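PDB 5A9S: imine reductase from Amycolatopsis orientalis, which probably catalyses the NADPH-dependent reduction of cyclic imines such as 2-methyl-1-pyrroline to the corresponding amines. Local coordinates for residues V92-G97 with G119-P124; G139-F144 with L160-G165; K220-T225 with P232-S237; T244-I249 with R264-L269; D270-A275 with Y283-L288. All coordinates share one frame; numbering follows the deposited sequence.

Contact 1: residues V92-G97 with G119-P124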
# COMPACT_ATOMS: atom_id res chain seq x y z
N VAL B 92 26.34 16.82 -5.12
CA VAL B 92 25.25 15.93 -4.67
C VAL B 92 24.03 16.49 -5.33
O VAL B 92 23.58 17.55 -4.93
CB VAL B 92 25.13 15.95 -3.15
CG1 VAL B 92 23.95 15.11 -2.68
CG2 VAL B 92 26.43 15.43 -2.55
N ASN B 93 23.56 15.84 -6.40
CA ASN B 93 22.43 16.36 -7.18
C ASN B 93 21.13 15.70 -6.73
O ASN B 93 20.92 14.50 -6.92
CB ASN B 93 22.69 16.11 -8.64
CG ASN B 93 21.62 16.65 -9.55
OD1 ASN B 93 20.72 17.38 -9.17
ND2 ASN B 93 21.72 16.26 -10.79
N LEU B 94 20.24 16.51 -6.19
CA LEU B 94 19.04 16.02 -5.55
C LEU B 94 17.79 16.27 -6.35
O LEU B 94 16.71 16.03 -5.85
CB LEU B 94 18.91 16.66 -4.19
CG LEU B 94 19.44 16.02 -2.93
CD1 LEU B 94 20.15 14.70 -2.99
CD2 LEU B 94 20.24 16.96 -2.09
N ASN B 95 17.92 16.68 -7.58
CA ASN B 95 16.73 16.92 -8.33
C ASN B 95 16.34 16.03 -9.51
O ASN B 95 15.19 16.12 -9.87
CB ASN B 95 16.74 18.34 -8.81
CG ASN B 95 17.83 18.60 -9.80
OD1 ASN B 95 17.79 18.07 -10.92
ND2 ASN B 95 18.83 19.39 -9.41
N SER B 96 17.28 15.28 -10.08
CA SER B 96 17.09 14.46 -11.30
C SER B 96 15.70 13.90 -11.60
O SER B 96 15.01 13.43 -10.75
CB SER B 96 18.15 13.36 -11.44
OG SER B 96 19.45 13.84 -11.56
N GLY B 97 15.32 13.94 -12.85
CA GLY B 97 14.05 13.43 -13.28
C GLY B 97 14.09 11.98 -13.67
O GLY B 97 13.29 11.25 -13.18
N GLY B 119 20.96 11.80 -5.64
CA GLY B 119 20.15 11.51 -4.46
C GLY B 119 18.71 11.76 -4.72
O GLY B 119 18.38 12.58 -5.57
N ALA B 120 17.86 11.02 -4.01
CA ALA B 120 16.42 11.16 -4.12
C ALA B 120 15.88 11.42 -2.73
O ALA B 120 16.19 10.70 -1.79
CB ALA B 120 15.80 9.90 -4.67
N ILE B 121 15.09 12.47 -2.62
CA ILE B 121 14.65 12.93 -1.31
C ILE B 121 13.33 12.26 -1.10
O ILE B 121 12.41 12.45 -1.90
CB ILE B 121 14.49 14.48 -1.27
CG1 ILE B 121 15.81 15.16 -1.54
CG2 ILE B 121 13.95 14.88 0.10
CD1 ILE B 121 15.69 16.64 -1.80
N MET B 122 13.22 11.46 -0.06
CA MET B 122 12.00 10.66 0.11
C MET B 122 10.92 11.25 1.06
O MET B 122 10.00 10.54 1.45
CB MET B 122 12.39 9.26 0.56
CG MET B 122 13.45 8.61 -0.37
SD MET B 122 13.00 8.60 -2.12
CE MET B 122 11.58 7.50 -2.02
N VAL B 123 11.07 12.51 1.45
CA VAL B 123 10.13 13.14 2.34
C VAL B 123 9.85 14.54 1.82
O VAL B 123 10.62 15.10 1.04
CB VAL B 123 10.66 13.21 3.80
CG1 VAL B 123 10.82 11.83 4.39
CG2 VAL B 123 11.96 14.00 3.87
N PRO B 124 8.75 15.14 2.27
CA PRO B 124 8.58 16.56 1.88
C PRO B 124 9.58 17.53 2.60
O PRO B 124 10.20 17.15 3.63
CB PRO B 124 7.10 16.83 2.23
CG PRO B 124 6.78 15.86 3.32
CD PRO B 124 7.65 14.63 3.11
O HOH W 1 14.67 14.12 -4.86

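Contact 2: residues G139-F144 with L160-G165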
# COMPACT_ATOMS: atom_id res chain seq x y z
N GLY B 139 26.05 6.53 -6.53
CA GLY B 139 27.29 7.12 -7.06
C GLY B 139 28.46 6.52 -6.33
O GLY B 139 28.29 5.66 -5.46
N SER B 140 29.66 7.02 -6.62
CA SER B 140 30.88 6.55 -5.98
C SER B 140 30.77 6.27 -4.49
O SER B 140 30.40 7.14 -3.71
CB SER B 140 31.99 7.60 -6.17
OG SER B 140 33.03 7.32 -5.26
N ALA B 141 31.12 5.06 -4.10
CA ALA B 141 31.13 4.64 -2.70
C ALA B 141 32.13 5.42 -1.84
O ALA B 141 31.91 5.61 -0.65
CB ALA B 141 31.43 3.15 -2.60
N GLU B 142 33.24 5.83 -2.43
CA GLU B 142 34.23 6.58 -1.68
C GLU B 142 33.75 7.99 -1.38
O GLU B 142 33.99 8.55 -0.30
CB GLU B 142 35.51 6.69 -2.52
CG GLU B 142 36.44 5.49 -2.42
CD GLU B 142 35.79 4.15 -2.79
OE1 GLU B 142 35.11 4.07 -3.85
OE2 GLU B 142 35.96 3.17 -2.00
N VAL B 143 33.12 8.60 -2.36
CA VAL B 143 32.50 9.90 -2.15
C VAL B 143 31.43 9.78 -1.08
O VAL B 143 31.33 10.64 -0.17
CB VAL B 143 31.90 10.44 -3.46
CG1 VAL B 143 31.04 11.67 -3.23
CG2 VAL B 143 33.03 10.76 -4.42
N PHE B 144 30.59 8.75 -1.19
CA PHE B 144 29.55 8.54 -0.22
C PHE B 144 30.10 8.40 1.22
O PHE B 144 29.55 9.03 2.15
CB PHE B 144 28.70 7.32 -0.54
CG PHE B 144 27.60 7.12 0.43
CD1 PHE B 144 26.45 7.87 0.34
CD2 PHE B 144 27.74 6.23 1.50
CE1 PHE B 144 25.41 7.69 1.27
CE2 PHE B 144 26.71 6.05 2.42
CZ PHE B 144 25.55 6.79 2.30
N LEU B 160 22.52 3.04 -2.50
CA LEU B 160 21.94 1.93 -3.25
C LEU B 160 22.94 1.18 -4.10
O LEU B 160 22.64 0.10 -4.58
CB LEU B 160 20.85 2.49 -4.18
CG LEU B 160 19.70 3.21 -3.49
CD1 LEU B 160 18.82 3.82 -4.54
CD2 LEU B 160 18.93 2.30 -2.60
N GLY B 161 24.06 1.81 -4.41
CA GLY B 161 25.01 1.25 -5.38
C GLY B 161 25.75 2.40 -6.03
O GLY B 161 25.40 3.59 -5.78
N THR B 162 26.72 2.06 -6.91
CA THR B 162 27.63 3.07 -7.42
C THR B 162 27.18 3.67 -8.74
O THR B 162 27.66 4.74 -9.09
CB THR B 162 29.08 2.53 -7.52
OG1 THR B 162 29.08 1.33 -8.30
CG2 THR B 162 29.63 2.21 -6.15
N GLU B 163 26.21 3.08 -9.42
CA GLU B 163 25.76 3.65 -10.71
C GLU B 163 24.81 4.86 -10.49
O GLU B 163 23.85 4.79 -9.71
CB GLU B 163 25.07 2.60 -11.61
CG GLU B 163 25.99 1.47 -12.01
CD GLU B 163 26.79 0.87 -10.83
OE1 GLU B 163 26.20 0.13 -9.98
OE2 GLU B 163 28.02 1.17 -10.74
N ALA B 164 25.04 5.92 -11.26
CA ALA B 164 24.43 7.22 -11.05
C ALA B 164 22.91 7.18 -11.05
O ALA B 164 22.30 7.87 -10.26
CB ALA B 164 24.88 8.19 -12.15
N GLY B 165 22.34 6.43 -11.99
CA GLY B 165 20.92 6.40 -12.21
C GLY B 165 20.07 5.62 -11.22
O GLY B 165 18.88 5.71 -11.28

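Contact 3: residues K220-T225 with P232-S237. Unlike the reference sequence in segment 220-225: Gln222 (reference Glu). With CA (calcium ion), chain E.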
# COMPACT_ATOMS: atom_id res chain seq x y z
N LYS B 220 5.14 -9.81 -0.05
CA LYS B 220 6.28 -10.72 0.22
C LYS B 220 5.94 -12.20 -0.06
O LYS B 220 6.78 -12.91 -0.57
CB LYS B 220 6.74 -10.62 1.62
CG LYS B 220 7.54 -9.37 1.90
CD LYS B 220 7.78 -9.41 3.39
CE LYS B 220 8.83 -8.48 3.86
NZ LYS B 220 8.66 -8.32 5.33
N ALA B 221 4.70 -12.63 0.19
CA ALA B 221 4.24 -13.97 -0.16
C ALA B 221 4.26 -14.16 -1.67
O ALA B 221 4.78 -15.13 -2.18
CB ALA B 221 2.83 -14.26 0.40
N GLN B 222 3.73 -13.22 -2.41
CA GLN B 222 3.72 -13.36 -3.87
C GLN B 222 5.10 -13.27 -4.49
O GLN B 222 5.31 -13.83 -5.57
CB GLN B 222 2.81 -12.29 -4.52
CG GLN B 222 1.32 -12.54 -4.28
CD GLN B 222 0.83 -13.81 -4.96
OE1 GLN B 222 0.02 -14.58 -4.41
NE2 GLN B 222 1.33 -14.04 -6.14
N ALA B 223 6.03 -12.53 -3.87
CA ALA B 223 7.35 -12.28 -4.51
C ALA B 223 8.08 -13.62 -4.64
O ALA B 223 8.29 -14.29 -3.63
CB ALA B 223 8.18 -11.32 -3.69
N PRO B 224 8.40 -14.04 -5.87
CA PRO B 224 8.95 -15.41 -6.00
C PRO B 224 10.29 -15.65 -5.28
O PRO B 224 10.59 -16.78 -4.91
CB PRO B 224 9.05 -15.61 -7.50
CG PRO B 224 9.03 -14.24 -8.11
CD PRO B 224 8.20 -13.39 -7.18
N THR B 225 11.05 -14.63 -4.94
CA THR B 225 12.33 -14.88 -4.28
C THR B 225 12.33 -14.51 -2.83
O THR B 225 13.40 -14.30 -2.28
CB THR B 225 13.46 -14.15 -5.02
OG1 THR B 225 13.16 -12.75 -5.07
CG2 THR B 225 13.61 -14.71 -6.41
N PRO B 232 1.77 -18.11 5.62
CA PRO B 232 1.52 -19.25 4.72
C PRO B 232 0.16 -19.29 3.96
O PRO B 232 -0.64 -20.18 4.21
CB PRO B 232 1.61 -20.43 5.70
CG PRO B 232 0.89 -19.90 6.90
CD PRO B 232 1.32 -18.44 6.99
N GLY B 233 -0.13 -18.39 3.04
CA GLY B 233 0.74 -17.33 2.64
C GLY B 233 0.61 -17.14 1.16
O GLY B 233 1.46 -17.62 0.40
N ASP B 234 -0.47 -16.48 0.74
CA ASP B 234 -0.74 -16.29 -0.70
C ASP B 234 -1.89 -15.32 -1.02
O ASP B 234 -2.88 -15.37 -0.31
CB ASP B 234 -1.19 -17.65 -1.25
CG ASP B 234 -0.78 -17.87 -2.65
OD1 ASP B 234 0.43 -17.85 -2.91
OD2 ASP B 234 -1.68 -18.09 -3.49
N ALA B 235 -1.85 -14.56 -2.14
CA ALA B 235 -3.10 -13.91 -2.68
C ALA B 235 -4.12 -14.88 -3.34
O ALA B 235 -5.19 -14.46 -3.74
CB ALA B 235 -2.76 -12.80 -3.66
N GLY B 236 -3.78 -16.17 -3.47
CA GLY B 236 -4.61 -17.17 -4.18
C GLY B 236 -4.52 -16.98 -5.68
O GLY B 236 -3.86 -16.04 -6.17
N SER B 237 -5.17 -17.86 -6.43
CA SER B 237 -5.09 -17.85 -7.89
C SER B 237 -5.70 -16.59 -8.46
O SER B 237 -6.55 -15.95 -7.82
CB SER B 237 -5.85 -19.04 -8.47
OG SER B 237 -7.25 -18.87 -8.26
CA CA E . 7.30 -15.26 -1.65
O HOH W 2 3.71 -17.87 -2.60
O HOH W 3 -1.13 -15.82 -6.26
O HOH W 4 7.17 -17.59 -2.92
O HOH W 5 6.44 -16.65 0.56

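Contact 4: residues T244-I249 with R264-L269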
# COMPACT_ATOMS: atom_id res chain seq x y z
N THR B 244 -13.26 -12.01 -6.26
CA THR B 244 -13.20 -11.00 -5.22
C THR B 244 -13.47 -9.64 -5.82
O THR B 244 -14.28 -8.89 -5.32
CB THR B 244 -11.88 -11.07 -4.45
OG1 THR B 244 -11.76 -12.39 -3.87
CG2 THR B 244 -11.81 -10.05 -3.35
N LEU B 245 -12.82 -9.32 -6.92
CA LEU B 245 -13.04 -8.02 -7.55
C LEU B 245 -14.45 -7.76 -7.99
O LEU B 245 -14.93 -6.62 -7.90
CB LEU B 245 -12.07 -7.81 -8.72
CG LEU B 245 -10.81 -6.93 -8.63
CD1 LEU B 245 -10.74 -5.82 -7.58
CD2 LEU B 245 -9.58 -7.75 -8.58
N LYS B 246 -15.12 -8.79 -8.50
CA LYS B 246 -16.55 -8.68 -8.85
C LYS B 246 -17.43 -8.30 -7.67
O LYS B 246 -18.34 -7.52 -7.82
CB LYS B 246 -17.08 -9.98 -9.48
CG LYS B 246 -16.57 -10.25 -10.88
CD LYS B 246 -17.17 -11.59 -11.37
CE LYS B 246 -16.83 -11.93 -12.82
NZ LYS B 246 -16.69 -13.41 -13.02
N HIS B 247 -17.14 -8.84 -6.50
CA HIS B 247 -17.84 -8.45 -5.29
C HIS B 247 -17.57 -7.01 -4.88
O HIS B 247 -18.46 -6.33 -4.38
CB HIS B 247 -17.41 -9.36 -4.10
CG HIS B 247 -17.88 -10.77 -4.23
ND1 HIS B 247 -17.25 -11.84 -3.62
CD2 HIS B 247 -18.94 -11.30 -4.90
CE1 HIS B 247 -17.89 -12.96 -3.91
NE2 HIS B 247 -18.92 -12.66 -4.68
N ILE B 248 -16.34 -6.55 -5.07
CA ILE B 248 -15.93 -5.17 -4.76
C ILE B 248 -16.69 -4.26 -5.75
O ILE B 248 -17.24 -3.28 -5.36
CB ILE B 248 -14.42 -4.97 -4.89
CG1 ILE B 248 -13.68 -5.77 -3.80
CG2 ILE B 248 -14.02 -3.48 -4.76
CD1 ILE B 248 -12.19 -5.91 -4.09
N ILE B 249 -16.74 -4.62 -7.02
CA ILE B 249 -17.47 -3.80 -8.01
C ILE B 249 -18.95 -3.77 -7.67
O ILE B 249 -19.55 -2.69 -7.60
CB ILE B 249 -17.28 -4.36 -9.43
CG1 ILE B 249 -15.84 -4.12 -9.88
CG2 ILE B 249 -18.26 -3.73 -10.43
CD1 ILE B 249 -15.43 -4.97 -11.06
N ARG B 264 -10.92 -1.37 -13.35
CA ARG B 264 -9.60 -1.43 -13.97
C ARG B 264 -8.77 -2.54 -13.39
O ARG B 264 -8.10 -3.25 -14.14
CB ARG B 264 -8.83 -0.10 -13.81
CG ARG B 264 -9.53 1.08 -14.47
CD ARG B 264 -8.98 1.41 -15.83
NE ARG B 264 -10.07 1.76 -16.75
CZ ARG B 264 -10.97 0.89 -17.24
NH1 ARG B 264 -10.94 -0.39 -16.93
NH2 ARG B 264 -11.92 1.32 -18.07
N ASN B 265 -8.79 -2.67 -12.07
CA ASN B 265 -8.02 -3.74 -11.43
C ASN B 265 -8.49 -5.14 -11.93
O ASN B 265 -7.67 -6.04 -12.22
CB ASN B 265 -8.10 -3.64 -9.92
CG ASN B 265 -7.33 -2.45 -9.34
OD1 ASN B 265 -7.61 -1.95 -8.24
ND2 ASN B 265 -6.35 -2.04 -10.05
N LYS B 266 -9.80 -5.30 -12.07
CA LYS B 266 -10.38 -6.54 -12.61
C LYS B 266 -9.96 -6.81 -14.05
O LYS B 266 -9.67 -7.95 -14.40
CB LYS B 266 -11.90 -6.54 -12.58
CG LYS B 266 -12.49 -7.93 -12.90
CD LYS B 266 -13.96 -8.07 -12.63
CE LYS B 266 -14.85 -8.30 -13.84
NZ LYS B 266 -14.37 -9.09 -14.99
N GLU B 267 -10.00 -5.79 -14.88
CA GLU B 267 -9.67 -5.91 -16.31
C GLU B 267 -8.24 -6.41 -16.52
O GLU B 267 -7.92 -7.20 -17.44
CB GLU B 267 -9.81 -4.54 -16.95
CG GLU B 267 -11.16 -4.34 -17.61
CD GLU B 267 -11.16 -3.20 -18.62
OE1 GLU B 267 -10.08 -2.61 -18.90
OE2 GLU B 267 -12.25 -2.88 -19.13
N LEU B 268 -7.40 -5.91 -15.65
CA LEU B 268 -6.03 -6.28 -15.65
C LEU B 268 -5.86 -7.75 -15.35
O LEU B 268 -5.08 -8.45 -16.01
CB LEU B 268 -5.30 -5.42 -14.61
CG LEU B 268 -3.84 -5.73 -14.39
CD1 LEU B 268 -3.08 -5.47 -15.67
CD2 LEU B 268 -3.28 -4.91 -13.23
N LEU B 269 -6.58 -8.22 -14.32
CA LEU B 269 -6.59 -9.64 -14.00
C LEU B 269 -7.13 -10.51 -15.13
O LEU B 269 -6.58 -11.58 -15.39
CB LEU B 269 -7.36 -9.88 -12.70
CG LEU B 269 -6.55 -9.96 -11.42
CD1 LEU B 269 -5.32 -9.07 -11.37
CD2 LEU B 269 -7.44 -9.75 -10.21

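Contact 5: residues D270-A275 with Y283-L288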
# COMPACT_ATOMS: atom_id res chain seq x y z
N ASP B 270 -8.20 -10.07 -15.77
CA ASP B 270 -8.75 -10.81 -16.88
C ASP B 270 -7.69 -10.98 -17.98
O ASP B 270 -7.63 -12.04 -18.60
CB ASP B 270 -9.97 -10.10 -17.46
CG ASP B 270 -11.18 -10.06 -16.48
OD1 ASP B 270 -11.26 -10.88 -15.56
OD2 ASP B 270 -12.06 -9.20 -16.64
N ARG B 271 -6.87 -9.95 -18.22
CA ARG B 271 -5.80 -10.04 -19.22
C ARG B 271 -4.78 -11.08 -18.75
O ARG B 271 -4.33 -11.91 -19.54
CB ARG B 271 -5.16 -8.67 -19.50
CG ARG B 271 -5.93 -7.82 -20.51
CD ARG B 271 -5.92 -6.32 -20.23
NE ARG B 271 -4.57 -5.82 -20.18
CZ ARG B 271 -4.15 -4.75 -19.50
NH1 ARG B 271 -4.98 -4.01 -18.74
NH2 ARG B 271 -2.88 -4.44 -19.57
N ALA B 272 -4.45 -11.08 -17.46
CA ALA B 272 -3.47 -12.02 -16.97
C ALA B 272 -3.95 -13.49 -17.10
O ALA B 272 -3.16 -14.35 -17.47
CB ALA B 272 -3.06 -11.71 -15.54
N VAL B 273 -5.24 -13.75 -16.79
CA VAL B 273 -5.85 -15.10 -16.87
C VAL B 273 -5.79 -15.56 -18.31
O VAL B 273 -5.38 -16.70 -18.56
CB VAL B 273 -7.36 -15.11 -16.40
CG1 VAL B 273 -8.09 -16.44 -16.64
CG2 VAL B 273 -7.49 -14.77 -14.92
N ALA B 274 -6.16 -14.65 -19.21
CA ALA B 274 -6.15 -14.89 -20.63
C ALA B 274 -4.73 -15.30 -21.11
O ALA B 274 -4.59 -16.31 -21.77
CB ALA B 274 -6.69 -13.69 -21.37
N ALA B 275 -3.70 -14.57 -20.70
CA ALA B 275 -2.32 -14.90 -21.02
C ALA B 275 -1.81 -16.14 -20.35
O ALA B 275 -0.85 -16.68 -20.82
CB ALA B 275 -1.37 -13.78 -20.64
N TYR B 283 1.35 -12.67 -8.91
CA TYR B 283 2.58 -11.99 -9.32
C TYR B 283 2.77 -11.95 -10.83
O TYR B 283 3.37 -11.00 -11.35
CB TYR B 283 3.78 -12.64 -8.69
CG TYR B 283 4.99 -11.70 -8.63
CD1 TYR B 283 5.19 -10.88 -7.52
CD2 TYR B 283 5.97 -11.72 -9.62
CE1 TYR B 283 6.28 -10.05 -7.45
CE2 TYR B 283 7.08 -10.89 -9.56
CZ TYR B 283 7.21 -10.04 -8.49
OH TYR B 283 8.30 -9.23 -8.37
N SER B 284 2.23 -12.96 -11.53
CA SER B 284 2.40 -13.09 -12.96
C SER B 284 1.73 -11.96 -13.76
O SER B 284 2.12 -11.71 -14.90
CB SER B 284 1.96 -14.48 -13.44
OG SER B 284 0.56 -14.63 -13.36
N VAL B 285 0.80 -11.24 -13.15
CA VAL B 285 0.39 -9.94 -13.68
C VAL B 285 1.59 -9.09 -14.23
O VAL B 285 1.49 -8.42 -15.27
CB VAL B 285 -0.38 -9.12 -12.62
CG1 VAL B 285 -0.62 -7.69 -13.10
CG2 VAL B 285 -1.72 -9.76 -12.33
N ILE B 286 2.72 -9.16 -13.54
CA ILE B 286 3.92 -8.38 -13.92
C ILE B 286 4.42 -8.62 -15.34
O ILE B 286 4.88 -7.69 -15.99
CB ILE B 286 5.06 -8.63 -12.91
CG1 ILE B 286 6.06 -7.46 -12.96
CG2 ILE B 286 5.76 -9.98 -13.13
CD1 ILE B 286 7.16 -7.58 -11.92
N GLU B 287 4.25 -9.84 -15.83
CA GLU B 287 4.67 -10.24 -17.14
C GLU B 287 3.89 -9.56 -18.21
O GLU B 287 4.38 -9.49 -19.32
CB GLU B 287 4.58 -11.78 -17.36
CG GLU B 287 5.35 -12.66 -16.36
CD GLU B 287 6.79 -12.21 -16.12
OE1 GLU B 287 7.40 -11.57 -17.02
OE2 GLU B 287 7.32 -12.47 -15.03
N LEU B 288 2.72 -9.00 -17.91
CA LEU B 288 2.06 -8.11 -18.87
C LEU B 288 2.83 -6.81 -19.17
O LEU B 288 2.53 -6.16 -20.16
CB LEU B 288 0.67 -7.71 -18.41
CG LEU B 288 -0.54 -8.62 -18.45
CD1 LEU B 288 -0.10 -10.05 -18.51
CD2 LEU B 288 -1.49 -8.39 -17.29
O HOH W 6 -0.64 -15.15 -16.05

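Contact 1: residues V92-G97 with G119-P124
Leu94 meets Gly119 and Ile121 with a chi1 of -93°, off the staggered value, and an eclipsed chi2 of 1°, which lays CD1 over the bare alpha carbon of Gly119, CD1 to CA 3.5 Å. Ile121 comes from the end of the neighbouring strand with CG1 anti to its carbonyl carbon (chi1 -62°), which carries CG1 and CD1 to Leu94, Ile121 CD1 to Leu94 CG 4.0 Å. The two side chains cross at about a right angle, and Ile121 CD1 also packs on Leu94 CB. Glycine suits the facing position, since a CB on Gly119 would clash with Leu94 CD1. Were Leu94 cut back to an alanine, Gly119 would probably lose its cover and Ile121 CD1 its contact across the strands. Strands 90-93 and 115-121 lie side by side and parallel in the Rossmann-type sheet, joined through helix 99-111 as a beta-alpha-beta crossover. Their backbones are still joined here: Gly119 N donates to Asn93 O at 3.0 Å in a nearly straight bond, from above the carbonyl plane. A CA-H...O contact follows, Leu94 CA to Gly119 O 3.5 Å. One step on, the backbones no longer bond directly, and a water bridges them, donating to Leu94 O (3.0 Å) and accepting from Ile121 N (2.8 Å). Beyond the strand end Asn93 OD1 accepts from Asn95 N at 3.3 Å, an Asx turn that shapes the backbone at Asn95, an NADP(+)-binding residue. The ND2 of Asn93 is hydrogen-bonded to Tyr116 OH, while Ile121 packs on Met16 of the same cofactor site.

Contact 2: residues G139-F144 with L160-G165
Gly139 and the Gly161-Thr162 pair make a mainly backbone contact at the surface of the nucleotide-binding domain, where the end of strand 134-139 runs beside the loop that follows strand 156-159. Gly139 N donates to Gly161 O at 3.1 Å, fairly straight (162°), in the carbonyl plane and on a lone pair. Two CA-H...O contacts accompany it: Gly139 CA to Thr162 O at 3.1 Å, and Thr162 CA to Gly139 O at 3.3 Å, the second better aligned. Gly139 O also accepts from His159 NE2. Thr162 adds a side-chain contact. With OG1 set between backbone N and carbonyl carbon (chi1 54°), its CG2 lies over Ala141 N at 3.8 Å and beside Ala141 CB at 4.1 Å, while OG1 turns to Glu163 OE2 and donates to its syn side at 2.7 Å. Across from it, Ser140 is the N-cap of helix 141-152, its OG accepting a nearly straight bond from Val143 N. The backbone angles of Gly139 and Gly161 would jam a CB against the preceding carbonyl, and both turns call for glycine on that ground alone. The contact is held by main-chain polarity, with little apolar burial.

Contact 3: residues K220-T225 with P232-S237
Gln222 reaches from the last turn of helix 199-222 to Ala235, and its side chain can be followed outward from CB. CG stands anti to the carbonyl carbon (chi1 -71°), and a bend at the next bond (chi2 -66°) folds the chain over the methyl of Ala235: CG lies 4.1 Å and CD 3.9 Å from Ala235 CB. The amide oxygen makes the main link. Ala235 N donates to Gln222 OE1 at 2.9 Å, in the carbonyl plane and on a lone pair, and a water that donates to OE1 also donates to Gly236 O. Gln222, a glutamate in the reference sequence, thus accepts through OE1, while its other tip atom, NE2, turns away to a hydrogen bond with Ser281 OG. Next to it, Asp234 closes an Asx turn through OD2, which accepts from Gly236 N at 2.8 Å, and its OD1 takes a bond from a water that also donates to Ala221 O. Ala221 CB points at the opposite segment and lies 3.6 Å from Gly233 O, though Gly233 is poorly ordered. Ala221 O has a second task, since it binds the calcium ion at 2.6 Å. Ala223 O binds the calcium at 2.4 Å; Lys220 O, Ile226 O and two waters complete six ligands. The contact therefore ties the following loop to a calcium site of backbone carbonyls, built where a helix C-terminus turns into loop and its carbonyls face outward to the cation.

Contact 4: residues T244-I249 with R264-L269
Leu245 and Leu269 form the tight side of this helix pair: their CD2 methyls stand 3.4 Å apart, closer than usual van der Waals contact, with the side chains at about a right angle. Leu245 points at the facing helix. Its chi1 of -103° departs from the staggered position, bringing CG to 3.9 Å from Lys266 N and CD1 to 4.1 Å from Asn265 CB, so both branches and the stem are used. Shortened to an alanine, Leu245 would probably leave a gap beside the Lys266 backbone and rob Leu269 CD2 of its neighbour. Asn265 carries this buried side on to the second subunit, its OD1 hydrogen-bonded to Ser180 OG of the neighbouring subunit, and Leu245 itself packs there on Tyr179 of that subunit.

The other side is made of lysine stems and is more open to solvent. Lys266, with CG anti to its backbone N (chi1 -170°), lays its aliphatic chain across the opposite helix: CD touches Ile249 CD1 at 3.8 Å and Lys246 CG at 3.8 Å. Lys246 and Lys266 cross obliquely, and their NZ atoms, 5.3 Å apart, are like charges without contact. The Lys266 ammonium is paired with Asp270 instead, which probably eases that proximity. The axes of segments 244-249 and 264-269 approach to 9.7 Å and run at 158°, nearly antiparallel: a helical hairpin of helices 238-255 and 260-275 in the all-helical C-terminal domain.

Contact 5: residues D270-A275 with Y283-L288
Leu288 and Ala272 carry most of this contact, with Arg271 adding its stem. Leu288 lies on a 3-10 segment, and its side chain leans over the last turns of helix 260-275. CG is anti to the carbonyl carbon (chi1 -75°), which directs CD2 to the Ala272 backbone: CD2 is 4.0 Å from Ala272 N and 4.1 Å from Ala272 CB. Both methyls of Leu288 rest on Ala272, CD1 also reaching Ala275 CB at 4.5 Å. Ala272 faces the 3-10 segment with its methyl. Its CB is met by Val285 CG2 at 4.0 Å as well as by Leu288. Arg271 contributes CB, 4.3 Å from Leu288 CD2, at the edge of the apolar patch, while its guanidinium reaches Glu260 of the neighbouring subunit in a salt bridge. A water also joins the segments, donating to Ala272 O at 3.0 Å and to Ser284 OG at 3.0 Å. Val285 also packs on Leu186 of the neighbouring subunit, placing the 3-10 segment against the dimer interface. The direct contacts between the segments are thus apolar, with water bridging polar atoms of the two, while the charged end of Arg271 is engaged with the neighbouring subunit.

In the fold
The five contacts follow one another along the chain. Contacts 1 and 2 belong to the N-terminal Rossmann-type domain, at or beside the strand ends of its mixed sheet, centres 14 Å apart, and contacts 3, 4 and 5 to the helical C-terminal domain; helix 166-193 links the two groups, and contacts 2 and 4 are 42 Å apart between centres. Contacts 4 and 5 share helix 260-275 and touch, 13 Å between centres, through Leu268, Leu269, Val285 and Leu288. Contact 3 touches contact 5 through Tyr283. A bound NADP lies about 6 Å from Gly236 of contact 3, far from this chain's own nucleotide-binding domain, consistent with an active site shared between two subunits, as in related imine reductases.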